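Trans-isoprenyl diphosphate synthase (Caulobacter crescentus, PDB 3OYR) probably supplies octaprenyl diphosphate, the side-chain precursor of ubiquinone and menaquinone, by adding isopentenyl units to farnesyl diphosphate with the help of divalent metal ions. Local coordinates at residues B[103-106]-B[107-111]; B[137-140]-B[141-144]; B[227-230]-B[231-235]; B[328-331]-B[332-336]. All coordinates share one frame; numbering follows the deposited sequence.

In the fold
Contacts 1 and 3 face each other across the active site of this mainly helical prenyl synthase. Their nearest atoms are about 8 Å apart, and the diphosphate of one dimethylallyl diphosphate bridges the two calcium ions they hold. Asp105 of contact 1 and Asp232 of contact 3 come within about 8 Å of each other, side chain to side chain. Contact 2 lies on helix 126-147, about 7 Å from contact 1 at the nearest atoms; both touch the second subunit. Contact 4, on the last helix, is on the other side of the chain's centre from contact 1, their centres about 32 Å apart, yet its nearest atoms come within about 7 Å of contact 3.

Contact 1: B[103-106]-B[107-111]; sequences LHDD and VVDGS. With CA (calcium ion), chain E; DMA (dimethylallyl diphosphate), chain G.
The first aspartate-rich motif of the prenyl synthase, DDxxD, ends helix 87-109, and its Asp105 and Asp109, one helical turn apart, share a calcium ion. Asp105 OD2 binds the metal at 2.3 Å and Asp109 OD1 at 2.4 Å. Each carboxylate gives the ion one oxygen, and their planes stand 78° apart. Two oxygens of dimethylallyl diphosphate, O2A from one phosphate and O3B from the other, chelate the same calcium, and two waters complete six ligands. Asp105 reaches the metal with CG anti to the backbone N (chi1 178°), whereas CG of Asp109 lies beside its own N (chi1 -79°); the side chains thus lean together over the turn. Their like charges are bridged by the calcium, and a water lies 2.8 Å from Asp105 OD1 and 2.9 Å from Asp109 OD2. Lys256 forms a salt bridge with Asp109 OD2, a second positive partner. This pairing of aspartates on a helix with a substrate diphosphate is one of the two metal-binding aspartate motifs of the FPP/GGPP synthase family. Asp106 stands in the second shell: its OD1 accepts a hydrogen bond at 2.8 Å from one of the calcium waters and also forms a salt bridge with Arg114. The same water lies close to Ser111 OG, which is hydrogen-bonded to Asp250. Beneath the metal, Asp109 N donates to Asp105 O at 2.8 Å. Gly110 then leaves the helix with positive phi, and Ser111 N turns back to Asp106 O at 3.2 Å.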
loop_
_atom_site.group_PDB
_atom_site.type_symbol
_atom_site.label_atom_id
_atom_site.label_comp_id
_atom_site.label_asym_id
_atom_site.label_seq_id
_atom_site.Cartn_x
_atom_site.Cartn_y
_atom_site.Cartn_z
ATOM N N LEU B 103 9.531 -2.763 0.682
ATOM C CA LEU B 103 9.818 -1.949 -0.494
ATOM C C LEU B 103 9.653 -0.470 -0.162
ATOM O O LEU B 103 10.515 0.336 -0.476
ATOM C CB LEU B 103 8.928 -2.353 -1.671
ATOM C CG LEU B 103 9.252 -3.709 -2.322
ATOM C CD1 LEU B 103 8.184 -4.098 -3.311
ATOM C CD2 LEU B 103 10.615 -3.719 -2.990
ATOM N N HIS B 104 8.562 -0.142 0.523
ATOM C CA HIS B 104 8.270 1.218 0.905
ATOM C C HIS B 104 9.242 1.721 1.969
ATOM O O HIS B 104 9.752 2.843 1.856
ATOM C CB HIS B 104 6.810 1.329 1.360
ATOM C CG HIS B 104 5.832 1.255 0.230
ATOM N ND1 HIS B 104 4.555 1.757 0.318
ATOM C CD2 HIS B 104 5.957 0.764 -1.030
ATOM C CE1 HIS B 104 3.938 1.590 -0.836
ATOM N NE2 HIS B 104 4.764 0.986 -1.669
ATOM N N ASP B 105 9.539 0.883 2.961
ATOM C CA ASP B 105 10.380 1.319 4.060
ATOM C C ASP B 105 11.824 1.520 3.589
ATOM O O ASP B 105 12.459 2.496 3.976
ATOM C CB ASP B 105 10.291 0.341 5.226
ATOM C CG ASP B 105 11.193 0.725 6.391
ATOM O OD1 ASP B 105 10.850 1.636 7.168
ATOM O OD2 ASP B 105 12.262 0.097 6.535
ATOM N N ASP B 106 12.321 0.631 2.726
ATOM C CA ASP B 106 13.661 0.807 2.137
ATOM C C ASP B 106 13.808 2.069 1.294
ATOM O O ASP B 106 14.882 2.685 1.300
ATOM C CB ASP B 106 14.083 -0.404 1.306
ATOM C CG ASP B 106 14.540 -1.576 2.159
ATOM O OD1 ASP B 106 15.038 -1.361 3.295
ATOM O OD2 ASP B 106 14.386 -2.722 1.683
ATOM N N VAL B 107 12.743 2.453 0.581
ATOM C CA VAL B 107 12.740 3.699 -0.182
ATOM C C VAL B 107 12.772 4.923 0.748
ATOM O O VAL B 107 13.496 5.890 0.504
ATOM C CB VAL B 107 11.518 3.765 -1.144
ATOM C CG1 VAL B 107 11.300 5.165 -1.690
ATOM C CG2 VAL B 107 11.711 2.805 -2.282
ATOM N N VAL B 108 11.976 4.861 1.811
ATOM C CA VAL B 108 11.857 5.939 2.785
ATOM C C VAL B 108 13.177 6.129 3.553
ATOM O O VAL B 108 13.697 7.246 3.661
ATOM C CB VAL B 108 10.649 5.670 3.720
ATOM C CG1 VAL B 108 10.716 6.508 5.000
ATOM C CG2 VAL B 108 9.353 5.946 2.965
ATOM N N ASP B 109 13.738 5.028 4.039
ATOM C CA ASP B 109 14.966 5.080 4.820
ATOM C C ASP B 109 16.240 5.295 3.984
ATOM O O ASP B 109 17.288 5.658 4.525
ATOM C CB ASP B 109 15.102 3.800 5.627
ATOM C CG ASP B 109 14.243 3.794 6.857
ATOM O OD1 ASP B 109 14.115 2.708 7.475
ATOM O OD2 ASP B 109 13.690 4.856 7.211
ATOM N N GLY B 110 16.153 5.061 2.678
ATOM C CA GLY B 110 17.325 5.106 1.799
ATOM C C GLY B 110 18.318 3.957 1.966
ATOM O O GLY B 110 19.508 4.129 1.697
ATOM N N SER B 111 17.837 2.784 2.399
ATOM C CA SER B 111 18.698 1.605 2.624
ATOM C C SER B 111 19.189 0.994 1.312
ATOM O O SER B 111 18.442 0.946 0.338
ATOM C CB SER B 111 17.953 0.546 3.434
ATOM O OG SER B 111 17.662 1.024 4.738
HETATM CA CA CA E . 14.303 0.341 7.535
HETATM C C1 DMA G . 10.559 -1.172 10.229
HETATM O O1 DMA G . 11.739 -1.595 10.903
HETATM C C2 DMA G . 10.428 -1.726 8.845
HETATM C C3 DMA G . 9.266 -2.175 8.356
HETATM C C4 DMA G . 7.981 -2.173 9.123
HETATM C C5 DMA G . 9.273 -2.701 6.959
HETATM P PA DMA G . 13.268 -1.274 10.441
HETATM O O1A DMA G . 14.056 -1.405 11.710
HETATM O O2A DMA G . 13.379 -0.032 9.598
HETATM O O3A DMA G . 13.515 -2.590 9.535
HETATM P PB DMA G . 14.822 -2.909 8.639
HETATM O O1B DMA G . 14.450 -4.309 8.226
HETATM O O2B DMA G . 16.001 -2.783 9.574
HETATM O O3B DMA G . 14.879 -1.880 7.533
HETATM O O HOH W 1 10.905 4.358 7.569
HETATM O O HOH W 2 15.311 0.361 5.441
HETATM O O HOH W 3 16.589 0.833 8.432
#

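Contact 2: B[137-140]-B[141-144]; sequences FARA and FELM
Phe137, in one of its two modelled conformers, has CG anti to its backbone N (chi1 -171°) and Phe141, one turn on, has CG beside its N (chi1 -79°), which lays the two rings side by side, pointing the same way. In that conformer Phe141 brings CE1 over one face of the Phe137 ring, near its rim, at 3.3 Å from Phe137 CZ. The planes meet obliquely at 54°. Met144 folds back at its last torsion and sets CE over the centre of one Phe141 face, while Phe137 O lies at the edge of that ring, 3.3 Å from Phe141 CD1. An alanine in place of Phe141 is likely to leave the Phe137 face and the Met144 methyl without their shared partner and open a gap at the subunit interface. On another side of the helix, Arg139 NH2 makes a weak hydrogen bond within a salt bridge to Glu142 OE2 at 3.4 Å; Glu142 is held more firmly by Arg161 of the second subunit, and Arg139 NE by the carbonyl of Arg45. Phe137 and Phe141 each meet their own counterpart in the second subunit, and Ala140 and Leu143 pack on helix 87-109: an i to i+4 aromatic pair on a helix at the dimer interface of this all-alpha fold.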
loop_
_atom_site.group_PDB
_atom_site.type_symbol
_atom_site.label_atom_id
_atom_site.label_comp_id
_atom_site.label_asym_id
_atom_site.label_seq_id
_atom_site.Cartn_x
_atom_site.Cartn_y
_atom_site.Cartn_z
ATOM N N PHE B 137 0.266 -5.046 -2.086
ATOM C CA PHE B 137 -0.725 -4.707 -1.081
ATOM C C PHE B 137 -2.108 -5.062 -1.602
ATOM O O PHE B 137 -2.890 -5.726 -0.904
ATOM C CB PHE B 137 -0.634 -3.227 -0.703
ATOM C CG PHE B 137 -1.484 -2.856 0.475
ATOM C CD1 PHE B 137 -2.640 -2.103 0.309
ATOM C CD2 PHE B 137 -1.139 -3.276 1.747
ATOM C CE1 PHE B 137 -3.426 -1.760 1.388
ATOM C CE2 PHE B 137 -1.916 -2.941 2.826
ATOM C CZ PHE B 137 -3.060 -2.169 2.654
ATOM N N ALA B 138 -2.402 -4.682 -2.846
ATOM C CA ALA B 138 -3.690 -5.019 -3.433
ATOM C C ALA B 138 -3.875 -6.530 -3.636
ATOM O O ALA B 138 -4.972 -7.071 -3.367
ATOM C CB ALA B 138 -3.903 -4.242 -4.731
ATOM N N ARG B 139 -2.826 -7.211 -4.086
ATOM C CA ARG B 139 -2.832 -8.671 -4.197
ATOM C C ARG B 139 -3.131 -9.356 -2.872
ATOM O O ARG B 139 -3.919 -10.305 -2.836
ATOM C CB ARG B 139 -1.497 -9.202 -4.746
ATOM C CG ARG B 139 -1.355 -9.138 -6.262
ATOM C CD ARG B 139 -2.510 -9.826 -7.018
ATOM N NE ARG B 139 -1.980 -10.666 -8.086
ATOM C CZ ARG B 139 -2.714 -11.370 -8.943
ATOM N NH1 ARG B 139 -2.114 -12.105 -9.870
ATOM N NH2 ARG B 139 -4.033 -11.344 -8.880
ATOM N N ALA B 140 -2.507 -8.872 -1.792
ATOM C CA ALA B 140 -2.815 -9.361 -0.462
ATOM C C ALA B 140 -4.331 -9.302 -0.147
ATOM O O ALA B 140 -4.915 -10.284 0.333
ATOM C CB ALA B 140 -1.983 -8.614 0.574
ATOM N N PHE B 141 -4.985 -8.179 -0.457
ATOM C CA PHE B 141 -6.445 -8.057 -0.193
ATOM C C PHE B 141 -7.349 -8.862 -1.084
ATOM O O PHE B 141 -8.375 -9.409 -0.621
ATOM C CB PHE B 141 -6.875 -6.592 -0.142
ATOM C CG PHE B 141 -6.535 -5.948 1.158
ATOM C CD1 PHE B 141 -5.237 -5.525 1.413
ATOM C CD2 PHE B 141 -7.496 -5.811 2.150
ATOM C CE1 PHE B 141 -4.900 -4.959 2.628
ATOM C CE2 PHE B 141 -7.171 -5.227 3.380
ATOM C CZ PHE B 141 -5.865 -4.803 3.613
ATOM N N GLU B 142 -6.954 -8.984 -2.344
ATOM C CA GLU B 142 -7.583 -9.931 -3.246
ATOM C C GLU B 142 -7.568 -11.351 -2.670
ATOM O O GLU B 142 -8.596 -12.033 -2.683
ATOM C CB GLU B 142 -6.905 -9.890 -4.618
ATOM C CG GLU B 142 -7.347 -8.711 -5.465
ATOM C CD GLU B 142 -7.027 -8.917 -6.942
ATOM O OE1 GLU B 142 -7.971 -9.039 -7.762
ATOM O OE2 GLU B 142 -5.832 -8.974 -7.281
ATOM N N LEU B 143 -6.422 -11.777 -2.134
ATOM C CA LEU B 143 -6.295 -13.098 -1.503
ATOM C C LEU B 143 -7.229 -13.271 -0.316
ATOM O O LEU B 143 -7.925 -14.288 -0.158
ATOM C CB LEU B 143 -4.846 -13.318 -1.031
ATOM C CG LEU B 143 -3.937 -13.897 -2.093
ATOM C CD1 LEU B 143 -2.486 -13.672 -1.697
ATOM C CD2 LEU B 143 -4.281 -15.398 -2.285
ATOM N N MET B 144 -7.249 -12.258 0.527
ATOM C CA MET B 144 -8.107 -12.276 1.698
ATOM C C MET B 144 -9.562 -12.339 1.354
ATOM O O MET B 144 -10.295 -13.083 1.982
ATOM C CB MET B 144 -7.808 -11.088 2.567
ATOM C CG MET B 144 -6.461 -11.277 3.187
ATOM S SD MET B 144 -6.160 -10.198 4.544
ATOM C CE MET B 144 -6.051 -8.624 3.699
#

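Contact 3: B[227-230]-B[231-235]; sequences AFQL and ADDAL. With CA (calcium ion), chain F; DMA (dimethylallyl diphosphate), chain D; DMA (dimethylallyl diphosphate), chain G.
Asp232 OD1 binds a calcium ion at 2.3 Å, and Gln229, three residues earlier on the same helix, reaches toward the diphosphate that shares this metal. Two oxygens of that dimethylallyl diphosphate, O1A and O2B, and three waters complete the calcium shell. The other oxygen of Asp232, OD2, forms a salt bridge with Lys246. Gln229 divides its amide between the two ligands: NE2 makes a weak hydrogen bond to O1A of the metal-bound diphosphate at 3.3 Å, while OE1 lies 3.4 Å from C5 of the second dimethylallyl diphosphate and accepts a bond from Thr192. The edge of the Phe228 ring, at CZ, meets O2A of that second molecule.

Behind this shell, Asp233 OD1 takes a 2.8 Å hydrogen bond from Gln229 NE2. The donor comes from above the carboxylate plane, 48° out of it, whereas the acceptor lies nearly in the amide plane. The bend of Gln229 at chi2 (58°) curls the amide back to this partner. One of the calcium waters also lies close to Asp233 OD1, and Tyr184 holds OD2. With an alanine in place of Asp233, NE2 of Gln229 would probably lose its stronger acceptor, leaving the amide held mainly by Thr192 and the weak bond to the diphosphate.

Helix 211-238, which carries the second metal-binding aspartate cluster, packs Leu230 against helices 181-206 and 302-320, and Phe228 against helix 68-79.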
loop_
_atom_site.group_PDB
_atom_site.type_symbol
_atom_site.label_atom_id
_atom_site.label_comp_id
_atom_site.label_asym_id
_atom_site.label_seq_id
_atom_site.Cartn_x
_atom_site.Cartn_y
_atom_site.Cartn_z
ATOM N N ALA B 227 9.466 -8.022 21.118
ATOM C CA ALA B 227 10.759 -8.707 21.311
ATOM C C ALA B 227 11.559 -8.679 20.023
ATOM O O ALA B 227 12.746 -8.289 20.021
ATOM C CB ALA B 227 10.532 -10.178 21.774
ATOM N N PHE B 228 10.884 -9.047 18.928
ATOM C CA PHE B 228 11.487 -9.138 17.604
ATOM C C PHE B 228 12.126 -7.819 17.203
ATOM O O PHE B 228 13.290 -7.790 16.789
ATOM C CB PHE B 228 10.432 -9.568 16.554
ATOM C CG PHE B 228 11.012 -9.871 15.196
ATOM C CD1 PHE B 228 11.530 -11.139 14.915
ATOM C CD2 PHE B 228 11.050 -8.887 14.193
ATOM C CE1 PHE B 228 12.092 -11.417 13.652
ATOM C CE2 PHE B 228 11.596 -9.166 12.916
ATOM C CZ PHE B 228 12.122 -10.423 12.651
ATOM N N GLN B 229 11.370 -6.730 17.339
ATOM C CA GLN B 229 11.849 -5.419 16.906
ATOM C C GLN B 229 12.967 -4.864 17.797
ATOM O O GLN B 229 13.932 -4.264 17.295
ATOM C CB GLN B 229 10.695 -4.439 16.819
ATOM C CG GLN B 229 11.087 -3.126 16.174
ATOM C CD GLN B 229 11.649 -3.293 14.770
ATOM O OE1 GLN B 229 11.087 -4.001 13.942
ATOM N NE2 GLN B 229 12.761 -2.643 14.503
ATOM N N LEU B 230 12.835 -5.056 19.108
ATOM C CA LEU B 230 13.921 -4.737 20.057
ATOM C C LEU B 230 15.222 -5.451 19.685
ATOM O O LEU B 230 16.273 -4.813 19.627
ATOM C CB LEU B 230 13.517 -5.072 21.491
ATOM C CG LEU B 230 12.479 -4.098 22.058
ATOM C CD1 LEU B 230 11.854 -4.668 23.291
ATOM C CD2 LEU B 230 13.109 -2.791 22.371
ATOM N N ALA B 231 15.142 -6.756 19.401
ATOM C CA ALA B 231 16.310 -7.506 18.926
ATOM C C ALA B 231 16.816 -6.975 17.590
ATOM O O ALA B 231 18.020 -6.859 17.405
ATOM C CB ALA B 231 16.020 -8.996 18.834
ATOM N N ASP B 232 15.905 -6.629 16.678
ATOM C CA ASP B 232 16.289 -6.032 15.399
ATOM C C ASP B 232 17.026 -4.713 15.584
ATOM O O ASP B 232 18.035 -4.458 14.916
ATOM C CB ASP B 232 15.075 -5.809 14.491
ATOM C CG ASP B 232 15.472 -5.325 13.118
ATOM O OD1 ASP B 232 15.459 -4.081 12.885
ATOM O OD2 ASP B 232 15.849 -6.183 12.286
ATOM N N ASP B 233 16.520 -3.873 16.486
ATOM C CA ASP B 233 17.166 -2.606 16.800
ATOM C C ASP B 233 18.565 -2.799 17.411
ATOM O O ASP B 233 19.495 -2.074 17.058
ATOM C CB ASP B 233 16.264 -1.742 17.688
ATOM C CG ASP B 233 15.072 -1.152 16.915
ATOM O OD1 ASP B 233 14.990 -1.312 15.675
ATOM O OD2 ASP B 233 14.211 -0.517 17.547
ATOM N N ALA B 234 18.713 -3.785 18.296
ATOM C CA ALA B 234 20.020 -4.137 18.857
ATOM C C ALA B 234 20.965 -4.690 17.792
ATOM O O ALA B 234 22.143 -4.337 17.773
ATOM C CB ALA B 234 19.880 -5.139 20.008
ATOM N N LEU B 235 20.441 -5.558 16.918
ATOM C CA LEU B 235 21.201 -6.095 15.776
ATOM C C LEU B 235 21.711 -5.019 14.813
ATOM O O LEU B 235 22.725 -5.206 14.148
ATOM C CB LEU B 235 20.391 -7.164 15.014
ATOM C CG LEU B 235 20.386 -8.556 15.637
ATOM C CD1 LEU B 235 19.438 -9.476 14.894
ATOM C CD2 LEU B 235 21.802 -9.154 15.675
HETATM CA CA CA F . 16.263 -2.324 11.712
HETATM C C1 DMA D . 12.336 -6.897 8.493
HETATM O O1 DMA D . 11.674 -8.130 8.806
HETATM C C2 DMA D . 11.264 -6.027 9.050
HETATM C C3 DMA D . 11.302 -5.565 10.302
HETATM C C4 DMA D . 12.483 -5.765 11.215
HETATM C C5 DMA D . 10.109 -4.789 10.766
HETATM P PA DMA D . 12.355 -9.575 8.945
HETATM O O1A DMA D . 11.332 -10.620 9.343
HETATM O O2A DMA D . 13.552 -9.448 9.845
HETATM O O3A DMA D . 12.812 -9.720 7.396
HETATM P PB DMA D . 12.806 -11.029 6.432
HETATM O O1B DMA D . 11.379 -11.184 5.943
HETATM O O2B DMA D . 13.743 -10.472 5.380
HETATM O O3B DMA D . 13.313 -12.219 7.201
HETATM C C1 DMA G . 10.559 -1.172 10.229
HETATM O O1 DMA G . 11.739 -1.595 10.903
HETATM C C2 DMA G . 10.428 -1.726 8.845
HETATM C C3 DMA G . 9.266 -2.175 8.356
HETATM C C4 DMA G . 7.981 -2.173 9.123
HETATM C C5 DMA G . 9.273 -2.701 6.959
HETATM P PA DMA G . 13.268 -1.274 10.441
HETATM O O1A DMA G . 14.056 -1.405 11.710
HETATM O O2A DMA G . 13.379 -0.032 9.598
HETATM O O3A DMA G . 13.515 -2.590 9.535
HETATM P PB DMA G . 14.822 -2.909 8.639
HETATM O O1B DMA G . 14.450 -4.309 8.226
HETATM O O2B DMA G . 16.001 -2.783 9.574
HETATM O O3B DMA G . 14.879 -1.880 7.533
HETATM O O HOH W 4 18.382 -3.421 11.807
HETATM O O HOH W 5 16.588 -1.203 13.742
HETATM O O HOH W 6 17.480 -0.567 10.594
#

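Contact 4: B[328-331]-B[332-336]; sequences DWRE and ALEEL
Arg330 and Glu334, one turn apart on helix 328-342 at the C-terminal end of this all-alpha prenyl synthase fold, form an i to i+4 salt bridge. Arg330 NE lies 3.4 Å from Glu334 OE2, and NH2 of the same guanidinium is 3.6 Å from that oxygen. The groups approach obliquely, their planes 50° apart, and OE2 is the oxygen that meets the guanidinium. The bend of Arg330 at chi3 (79°) turns the guanidinium toward Glu334, whose chain runs out extended. NH1 of Arg330 has an acceptor of its own in the carbonyl of Phe324; the backbone N of Arg330 donates to Asn327 OD1.

Four backbone N-H groups are met by carbonyls one turn back. Ala332 N donates to Asp328 O, Leu333 N to Trp329 O, Glu334 N to Arg330 O at 3.0 Å and Glu335 N to Glu331 O at 2.9 Å. Leu333 O, in turn, accepts from the hydroxyl of Tyr220 on helix 211-238.

Glu331 and Glu335 bring like charges together, two acids a turn apart with carboxylate planes 89° apart. Arg26 on helix 25-45 forms a salt bridge with Glu335 OE1, which probably eases their mutual repulsion. The apolar side of the helix, Trp329, Leu333 and Leu336, packs on helix 68-79. On the acidic side, Glu331 OE1 comes to 3.5 Å from Glu335 OE2.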
loop_
_atom_site.group_PDB
_atom_site.type_symbol
_atom_site.label_atom_id
_atom_site.label_comp_id
_atom_site.label_asym_id
_atom_site.label_seq_id
_atom_site.Cartn_x
_atom_site.Cartn_y
_atom_site.Cartn_z
ATOM N N ASP B 328 3.195 -29.952 20.074
ATOM C CA ASP B 328 4.360 -29.559 19.260
ATOM C C ASP B 328 4.256 -28.151 18.679
ATOM O O ASP B 328 5.254 -27.434 18.609
ATOM C CB ASP B 328 4.606 -30.572 18.123
ATOM C CG ASP B 328 5.181 -31.886 18.625
ATOM O OD1 ASP B 328 4.782 -32.951 18.103
ATOM O OD2 ASP B 328 6.039 -31.853 19.536
ATOM N N TRP B 329 3.052 -27.776 18.264
ATOM C CA TRP B 329 2.784 -26.444 17.728
ATOM C C TRP B 329 3.056 -25.408 18.803
ATOM O O TRP B 329 3.766 -24.418 18.560
ATOM C CB TRP B 329 1.331 -26.329 17.264
ATOM C CG TRP B 329 1.089 -26.970 15.951
ATOM C CD1 TRP B 329 0.343 -28.083 15.711
ATOM C CD2 TRP B 329 1.611 -26.549 14.685
ATOM N NE1 TRP B 329 0.359 -28.380 14.372
ATOM C CE2 TRP B 329 1.136 -27.461 13.718
ATOM C CE3 TRP B 329 2.441 -25.490 14.271
ATOM C CZ2 TRP B 329 1.448 -27.342 12.356
ATOM C CZ3 TRP B 329 2.741 -25.368 12.923
ATOM C CH2 TRP B 329 2.239 -26.286 11.981
ATOM N N ARG B 330 2.533 -25.662 20.003
ATOM C CA ARG B 330 2.802 -24.741 21.131
ATOM C C ARG B 330 4.294 -24.611 21.476
ATOM O O ARG B 330 4.805 -23.491 21.623
ATOM C CB ARG B 330 1.974 -25.045 22.378
ATOM C CG ARG B 330 1.722 -23.764 23.172
ATOM C CD ARG B 330 1.127 -23.992 24.536
ATOM N NE ARG B 330 2.154 -24.410 25.477
ATOM C CZ ARG B 330 1.911 -24.803 26.722
ATOM N NH1 ARG B 330 0.663 -24.844 27.189
ATOM N NH2 ARG B 330 2.923 -25.160 27.496
ATOM N N GLU B 331 4.991 -25.742 21.561
ATOM C CA GLU B 331 6.441 -25.735 21.774
ATOM C C GLU B 331 7.233 -25.008 20.683
ATOM O O GLU B 331 8.228 -24.315 20.970
ATOM C CB GLU B 331 6.951 -27.177 21.905
ATOM C CG GLU B 331 8.472 -27.319 22.052
ATOM C CD GLU B 331 8.924 -27.750 23.443
ATOM O OE1 GLU B 331 10.138 -27.627 23.723
ATOM O OE2 GLU B 331 8.082 -28.214 24.248
ATOM N N ALA B 332 6.822 -25.191 19.431
ATOM C CA ALA B 332 7.417 -24.481 18.289
ATOM C C ALA B 332 7.270 -22.958 18.441
ATOM O O ALA B 332 8.205 -22.191 18.175
ATOM C CB ALA B 332 6.784 -24.959 16.981
ATOM N N LEU B 333 6.108 -22.522 18.904
ATOM C CA LEU B 333 5.875 -21.080 19.122
ATOM C C LEU B 333 6.625 -20.534 20.336
ATOM O O LEU B 333 7.052 -19.376 20.361
ATOM C CB LEU B 333 4.386 -20.786 19.220
ATOM C CG LEU B 333 3.627 -20.920 17.897
ATOM C CD1 LEU B 333 2.211 -20.493 18.097
ATOM C CD2 LEU B 333 4.284 -20.072 16.806
ATOM N N GLU B 334 6.856 -21.386 21.320
ATOM C CA GLU B 334 7.677 -20.962 22.445
ATOM C C GLU B 334 9.141 -20.868 22.047
ATOM O O GLU B 334 9.840 -19.926 22.433
ATOM C CB GLU B 334 7.446 -21.871 23.640
ATOM C CG GLU B 334 6.058 -21.655 24.236
ATOM C CD GLU B 334 5.715 -22.655 25.325
ATOM O OE1 GLU B 334 6.338 -23.739 25.361
ATOM O OE2 GLU B 334 4.813 -22.358 26.136
ATOM N N GLU B 335 9.583 -21.789 21.193
ATOM C CA GLU B 335 10.962 -21.753 20.735
ATOM C C GLU B 335 11.198 -20.549 19.819
ATOM O O GLU B 335 12.296 -19.969 19.805
ATOM C CB GLU B 335 11.357 -23.089 20.061
ATOM C CG GLU B 335 11.480 -24.254 21.056
ATOM C CD GLU B 335 11.671 -25.610 20.387
ATOM O OE1 GLU B 335 11.372 -25.753 19.185
ATOM O OE2 GLU B 335 12.114 -26.546 21.071
ATOM N N LEU B 336 10.170 -20.162 19.069
ATOM C CA LEU B 336 10.253 -18.966 18.213
ATOM C C LEU B 336 10.393 -17.680 19.034
ATOM O O LEU B 336 11.144 -16.765 18.657
ATOM C CB LEU B 336 9.047 -18.877 17.264
ATOM C CG LEU B 336 8.891 -17.619 16.394
ATOM C CD1 LEU B 336 9.985 -17.563 15.309
ATOM C CD2 LEU B 336 7.519 -17.547 15.762
#